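Local atomic coordinates of peroxisomal acyl-coenzyme A oxidase 1 (Arabidopsis thaliana, PDB entry 1W07), a protein that catalyses the FAD-dependent desaturation of long- and medium-chain acyl-CoAs to 2-trans-enoyl-CoAs in peroxisomes, passing electrons to oxygen to give hydrogen peroxide. Residues T227-N235 / E412-Y423. The protein carries 1 engineered substitution. Residues are numbered along the deposited sequence; the frame is centred on the assembly and turned at random.
Sequences TKMGNGAYN and ELFAVYVPACTY. With FAD (flavin-adenine dinucleotide), chain I.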
loop_
_atom_site.group_PDB
_atom_site.type_symbol
_atom_site.label_atom_id
_atom_site.label_comp_id
_atom_site.label_asym_id
_atom_site.label_seq_id
_atom_site.Cartn_x
_atom_site.Cartn_y
_atom_site.Cartn_z
ATOM N N THR B 227 12.015 -12.922 -8.505
ATOM C CA THR B 227 11.319 -12.738 -7.244
ATOM C C THR B 227 10.380 -11.542 -7.287
ATOM O O THR B 227 10.704 -10.487 -7.836
ATOM C CB THR B 227 12.327 -12.585 -6.073
ATOM O OG1 THR B 227 13.113 -13.773 -5.985
ATOM C CG2 THR B 227 11.599 -12.376 -4.747
ATOM N N LYS B 228 9.209 -11.711 -6.691
ATOM C CA LYS B 228 8.196 -10.672 -6.684
ATOM C C LYS B 228 7.961 -10.082 -5.299
ATOM O O LYS B 228 8.433 -10.592 -4.287
ATOM C CB LYS B 228 6.886 -11.248 -7.238
ATOM C CG LYS B 228 6.956 -11.565 -8.747
ATOM C CD LYS B 228 6.246 -12.861 -9.141
ATOM C CE LYS B 228 6.881 -14.068 -8.476
ATOM N NZ LYS B 228 6.316 -15.329 -9.015
ATOM N N MET B 229 7.221 -8.989 -5.276
ATOM C CA MET B 229 6.874 -8.289 -4.058
ATOM C C MET B 229 6.362 -9.191 -2.929
ATOM O O MET B 229 5.455 -10.003 -3.121
ATOM C CB MET B 229 5.811 -7.246 -4.413
ATOM C CG MET B 229 5.166 -6.545 -3.246
ATOM S SD MET B 229 3.981 -5.299 -3.796
ATOM C CE MET B 229 3.366 -4.771 -2.190
ATOM N N GLY B 230 6.956 -9.026 -1.750
ATOM C CA GLY B 230 6.523 -9.763 -0.574
ATOM C C GLY B 230 7.186 -11.087 -0.247
ATOM O O GLY B 230 7.700 -11.775 -1.127
ATOM N N ASN B 231 7.183 -11.438 1.036
ATOM C CA ASN B 231 7.745 -12.708 1.488
ATOM C C ASN B 231 6.670 -13.769 1.293
ATOM O O ASN B 231 5.604 -13.685 1.891
ATOM C CB ASN B 231 8.117 -12.626 2.962
ATOM C CG ASN B 231 9.264 -11.692 3.207
ATOM O OD1 ASN B 231 10.361 -11.894 2.688
ATOM N ND2 ASN B 231 9.025 -10.657 3.997
ATOM N N GLY B 232 6.954 -14.773 0.471
ATOM C CA GLY B 232 5.972 -15.802 0.189
ATOM C C GLY B 232 5.099 -15.264 -0.932
ATOM O O GLY B 232 5.582 -15.000 -2.035
ATOM N N ALA B 233 3.812 -15.096 -0.647
ATOM C CA ALA B 233 2.859 -14.561 -1.608
ATOM C C ALA B 233 2.897 -15.245 -2.979
ATOM O O ALA B 233 2.722 -16.455 -3.081
ATOM C CB ALA B 233 3.085 -13.037 -1.748
ATOM N N TYR B 234 3.115 -14.467 -4.039
ATOM C CA TYR B 234 3.143 -15.033 -5.383
ATOM C C TYR B 234 4.480 -15.679 -5.728
ATOM O O TYR B 234 4.665 -16.165 -6.844
ATOM C CB TYR B 234 2.831 -13.950 -6.426
ATOM C CG TYR B 234 1.458 -14.053 -7.055
ATOM C CD1 TYR B 234 0.328 -13.546 -6.409
ATOM C CD2 TYR B 234 1.289 -14.664 -8.301
ATOM C CE1 TYR B 234 -0.937 -13.646 -6.992
ATOM C CE2 TYR B 234 0.027 -14.769 -8.889
ATOM C CZ TYR B 234 -1.081 -14.254 -8.224
ATOM O OH TYR B 234 -2.328 -14.333 -8.794
ATOM N N ASN B 235 5.412 -15.705 -4.783
ATOM C CA ASN B 235 6.703 -16.293 -5.084
ATOM C C ASN B 235 6.676 -17.815 -5.162
ATOM O O ASN B 235 7.667 -18.446 -5.532
ATOM C CB ASN B 235 7.746 -15.773 -4.111
ATOM C CG ASN B 235 8.150 -14.348 -4.443
ATOM O OD1 ASN B 235 8.637 -14.077 -5.541
ATOM N ND2 ASN B 235 7.934 -13.433 -3.510
ATOM N N GLU B 412 1.724 -10.160 3.785
ATOM C CA GLU B 412 1.639 -11.089 2.673
ATOM C C GLU B 412 0.307 -10.964 1.921
ATOM O O GLU B 412 0.275 -11.041 0.687
ATOM C CB GLU B 412 1.828 -12.532 3.151
ATOM C CG GLU B 412 1.891 -13.518 1.980
ATOM C CD GLU B 412 1.882 -14.968 2.420
ATOM O OE1 GLU B 412 1.181 -15.293 3.403
ATOM O OE2 GLU B 412 2.549 -15.792 1.766
ATOM N N LEU B 413 -0.794 -10.763 2.643
ATOM C CA LEU B 413 -2.087 -10.659 1.990
ATOM C C LEU B 413 -2.122 -9.506 0.978
ATOM O O LEU B 413 -2.667 -9.639 -0.122
ATOM C CB LEU B 413 -3.187 -10.490 3.040
ATOM C CG LEU B 413 -4.626 -10.403 2.498
ATOM C CD1 LEU B 413 -4.978 -11.691 1.748
ATOM C CD2 LEU B 413 -5.599 -10.153 3.651
ATOM N N PHE B 414 -1.532 -8.377 1.342
ATOM C CA PHE B 414 -1.485 -7.223 0.460
ATOM C C PHE B 414 -0.647 -7.546 -0.774
ATOM O O PHE B 414 -1.068 -7.323 -1.923
ATOM C CB PHE B 414 -0.863 -6.028 1.190
ATOM C CG PHE B 414 -0.731 -4.792 0.328
ATOM C CD1 PHE B 414 -1.858 -4.081 -0.076
ATOM C CD2 PHE B 414 0.515 -4.353 -0.094
ATOM C CE1 PHE B 414 -1.756 -2.956 -0.887
ATOM C CE2 PHE B 414 0.636 -3.216 -0.916
ATOM C CZ PHE B 414 -0.500 -2.518 -1.313
ATOM N N ALA B 415 0.546 -8.071 -0.544
ATOM C CA ALA B 415 1.439 -8.404 -1.647
ATOM C C ALA B 415 0.815 -9.443 -2.584
ATOM O O ALA B 415 0.885 -9.301 -3.803
ATOM C CB ALA B 415 2.771 -8.912 -1.086
ATOM N N VAL B 416 0.185 -10.475 -2.033
ATOM C CA VAL B 416 -0.400 -11.497 -2.888
ATOM C C VAL B 416 -1.638 -10.987 -3.635
ATOM O O VAL B 416 -1.934 -11.440 -4.751
ATOM C CB VAL B 416 -0.756 -12.768 -2.076
ATOM C CG1 VAL B 416 -2.049 -12.563 -1.287
ATOM C CG2 VAL B 416 -0.853 -13.964 -3.008
ATOM N N TYR B 417 -2.346 -10.023 -3.042
ATOM C CA TYR B 417 -3.556 -9.481 -3.664
ATOM C C TYR B 417 -3.359 -8.415 -4.763
ATOM O O TYR B 417 -4.078 -8.441 -5.772
ATOM C CB TYR B 417 -4.498 -8.886 -2.609
ATOM C CG TYR B 417 -5.803 -8.428 -3.228
ATOM C CD1 TYR B 417 -6.790 -9.361 -3.572
ATOM C CD2 TYR B 417 -6.004 -7.093 -3.595
ATOM C CE1 TYR B 417 -7.924 -8.983 -4.266
ATOM C CE2 TYR B 417 -7.148 -6.705 -4.304
ATOM C CZ TYR B 417 -8.100 -7.659 -4.633
ATOM O OH TYR B 417 -9.250 -7.305 -5.305
ATOM N N VAL B 418 -2.406 -7.492 -4.565
ATOM C CA VAL B 418 -2.156 -6.384 -5.495
ATOM C C VAL B 418 -2.120 -6.657 -6.984
ATOM O O VAL B 418 -2.468 -5.780 -7.785
ATOM C CB VAL B 418 -0.867 -5.576 -5.159
ATOM C CG1 VAL B 418 -1.150 -4.640 -4.025
ATOM C CG2 VAL B 418 0.285 -6.489 -4.833
ATOM N N PRO B 419 -1.679 -7.841 -7.381
ATOM C CA PRO B 419 -1.654 -8.104 -8.830
ATOM C C PRO B 419 -3.067 -7.953 -9.426
ATOM O O PRO B 419 -3.224 -7.752 -10.636
ATOM C CB PRO B 419 -1.163 -9.537 -8.903
ATOM C CG PRO B 419 -0.253 -9.638 -7.736
ATOM C CD PRO B 419 -1.023 -8.942 -6.651
ATOM N N ALA B 420 -4.086 -8.069 -8.583
ATOM C CA ALA B 420 -5.477 -7.954 -9.025
ATOM C C ALA B 420 -5.745 -6.615 -9.727
ATOM O O ALA B 420 -6.651 -6.509 -10.553
ATOM C CB ALA B 420 -6.426 -8.121 -7.836
ATOM N N CYS B 421 -4.960 -5.595 -9.397
ATOM C CA CYS B 421 -5.145 -4.295 -10.023
ATOM C C CYS B 421 -4.478 -4.196 -11.387
ATOM O O CYS B 421 -4.636 -3.189 -12.077
ATOM C CB CYS B 421 -4.617 -3.189 -9.118
ATOM S SG CYS B 421 -5.461 -3.128 -7.531
ATOM N N THR B 422 -3.731 -5.227 -11.778
ATOM C CA THR B 422 -3.066 -5.176 -13.072
ATOM C C THR B 422 -3.430 -6.317 -14.014
ATOM O O THR B 422 -3.612 -6.098 -15.211
ATOM C CB THR B 422 -1.521 -5.115 -12.920
ATOM O OG1 THR B 422 -0.919 -4.965 -14.212
ATOM C CG2 THR B 422 -0.997 -6.386 -12.261
ATOM N N TYR B 423 -3.538 -7.534 -13.495
ATOM C CA TYR B 423 -3.879 -8.644 -14.373
ATOM C C TYR B 423 -5.309 -8.500 -14.853
ATOM O O TYR B 423 -6.144 -7.919 -14.164
ATOM C CB TYR B 423 -3.637 -10.008 -13.693
ATOM C CG TYR B 423 -4.496 -10.335 -12.496
ATOM C CD1 TYR B 423 -5.890 -10.352 -12.589
ATOM C CD2 TYR B 423 -3.912 -10.699 -11.281
ATOM C CE1 TYR B 423 -6.676 -10.725 -11.500
ATOM C CE2 TYR B 423 -4.696 -11.078 -10.188
ATOM C CZ TYR B 423 -6.074 -11.087 -10.307
ATOM O OH TYR B 423 -6.858 -11.447 -9.231
HETATM P PA FAD I . 0.400 -0.993 -18.832
HETATM O O1A FAD I . -0.894 -1.306 -19.476
HETATM O O2A FAD I . 1.587 -0.831 -19.699
HETATM O O5B FAD I . 0.208 0.321 -17.926
HETATM C C5B FAD I . 1.317 0.927 -17.258
HETATM C C4B FAD I . 0.941 2.337 -16.791
HETATM O O4B FAD I . 0.527 3.079 -17.953
HETATM C C3B FAD I . -0.261 2.302 -15.841
HETATM O O3B FAD I . -0.236 3.452 -14.992
HETATM C C2B FAD I . -1.438 2.375 -16.812
HETATM O O2B FAD I . -2.561 2.995 -16.181
HETATM C C1B FAD I . -0.880 3.355 -17.849
HETATM N N9A FAD I . -1.558 3.191 -19.156
HETATM C C8A FAD I . -1.345 2.213 -20.038
HETATM N N7A FAD I . -2.136 2.385 -21.097
HETATM C C5A FAD I . -2.864 3.476 -20.889
HETATM C C6A FAD I . -3.830 4.144 -21.631
HETATM N N6A FAD I . -4.273 3.656 -22.785
HETATM N N1A FAD I . -4.377 5.323 -21.111
HETATM C C2A FAD I . -3.953 5.796 -19.865
HETATM N N3A FAD I . -3.040 5.128 -19.183
HETATM C C4A FAD I . -2.491 3.995 -19.656
HETATM N N1 FAD I . -0.346 -12.394 -18.403
HETATM C C2 FAD I . -0.621 -13.576 -19.102
HETATM O O2 FAD I . -0.729 -13.555 -20.326
HETATM N N3 FAD I . -0.757 -14.777 -18.390
HETATM C C4 FAD I . -0.614 -14.791 -16.997
HETATM O O4 FAD I . -0.769 -15.847 -16.380
HETATM C C4X FAD I . -0.317 -13.615 -16.315
HETATM N N5 FAD I . -0.090 -13.626 -14.930
HETATM C C5X FAD I . 0.226 -12.454 -14.237
HETATM C C6 FAD I . 0.558 -12.508 -12.888
HETATM C C7 FAD I . 0.983 -11.363 -12.226
HETATM C C7M FAD I . 1.354 -11.466 -10.747
HETATM C C8 FAD I . 1.073 -10.149 -12.918
HETATM C C8M FAD I . 1.537 -8.873 -12.213
HETATM C C9 FAD I . 0.729 -10.100 -14.263
HETATM C C9A FAD I . 0.305 -11.243 -14.935
HETATM N N10 FAD I . 0.025 -11.222 -16.308
HETATM C C10 FAD I . -0.192 -12.420 -17.010
HETATM C "C1'" FAD I . 0.066 -9.953 -17.077
HETATM C "C2'" FAD I . -1.203 -9.138 -16.811
HETATM O "O2'" FAD I . -2.359 -9.932 -17.084
HETATM C "C3'" FAD I . -1.290 -7.828 -17.600
HETATM O "O3'" FAD I . -1.215 -8.108 -19.000
HETATM C "C4'" FAD I . -0.178 -6.842 -17.235
HETATM O "O4'" FAD I . 0.162 -6.927 -15.849
HETATM C "C5'" FAD I . -0.640 -5.424 -17.568
HETATM O "O5'" FAD I . 0.297 -4.467 -17.076
HETATM P P FAD I . 1.193 -3.598 -18.086
HETATM O O1P FAD I . 2.603 -3.795 -17.687
HETATM O O2P FAD I . 0.793 -3.918 -19.475
HETATM O O3P FAD I . 0.732 -2.104 -17.719
#
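E412 and A233 share the one hydrogen bond that joins the loop 227-235 to segment 412-423. The contact belongs to the acyl-CoA dehydrogenase/oxidase fold. The loop comes from the middle beta domain, between strands 220-224 and 240-244, and lies on the helical C-alpha1 domain beside the FAD. The E412 chain runs out extended, with CG opposite the backbone N (chi1 -174°). Its OE2 takes the N-H of A233 on the anti lone pair, at 2.8 Å from A233 N and nearly straight (168°). The same oxygen forms a salt bridge with R53. A lysine in its place would probably leave A233 N without its acceptor and set a second positive charge against R53. A CB on G230 would run into A415 CB, and would also press on the carbonyl O of M229. The extended M229 chain lies against A415, V418 and F414. Its CE meets the F414 ring obliquely, 3.4 Å from F414 CE2, and its SD lies against V418 CG2. A233 CB rests on V416 CB at 3.9 Å. The Y234 side chain crosses V416 at about a right angle. The edge of its ring meets the carbonyl of V416, with Y234 CE1 3.3 Å from V416 O, while Y234 CD1 packs on V416 CG2. Y404 of the second subunit packs on Y234, V418 and P419. Beyond the helix, T422 OG1 is hydrogen-bonded to FAD O4' at 2.8 Å. The flavin methyl C7M touches P419 CB and sits over one face of the Y234 ring, shifted toward the rim.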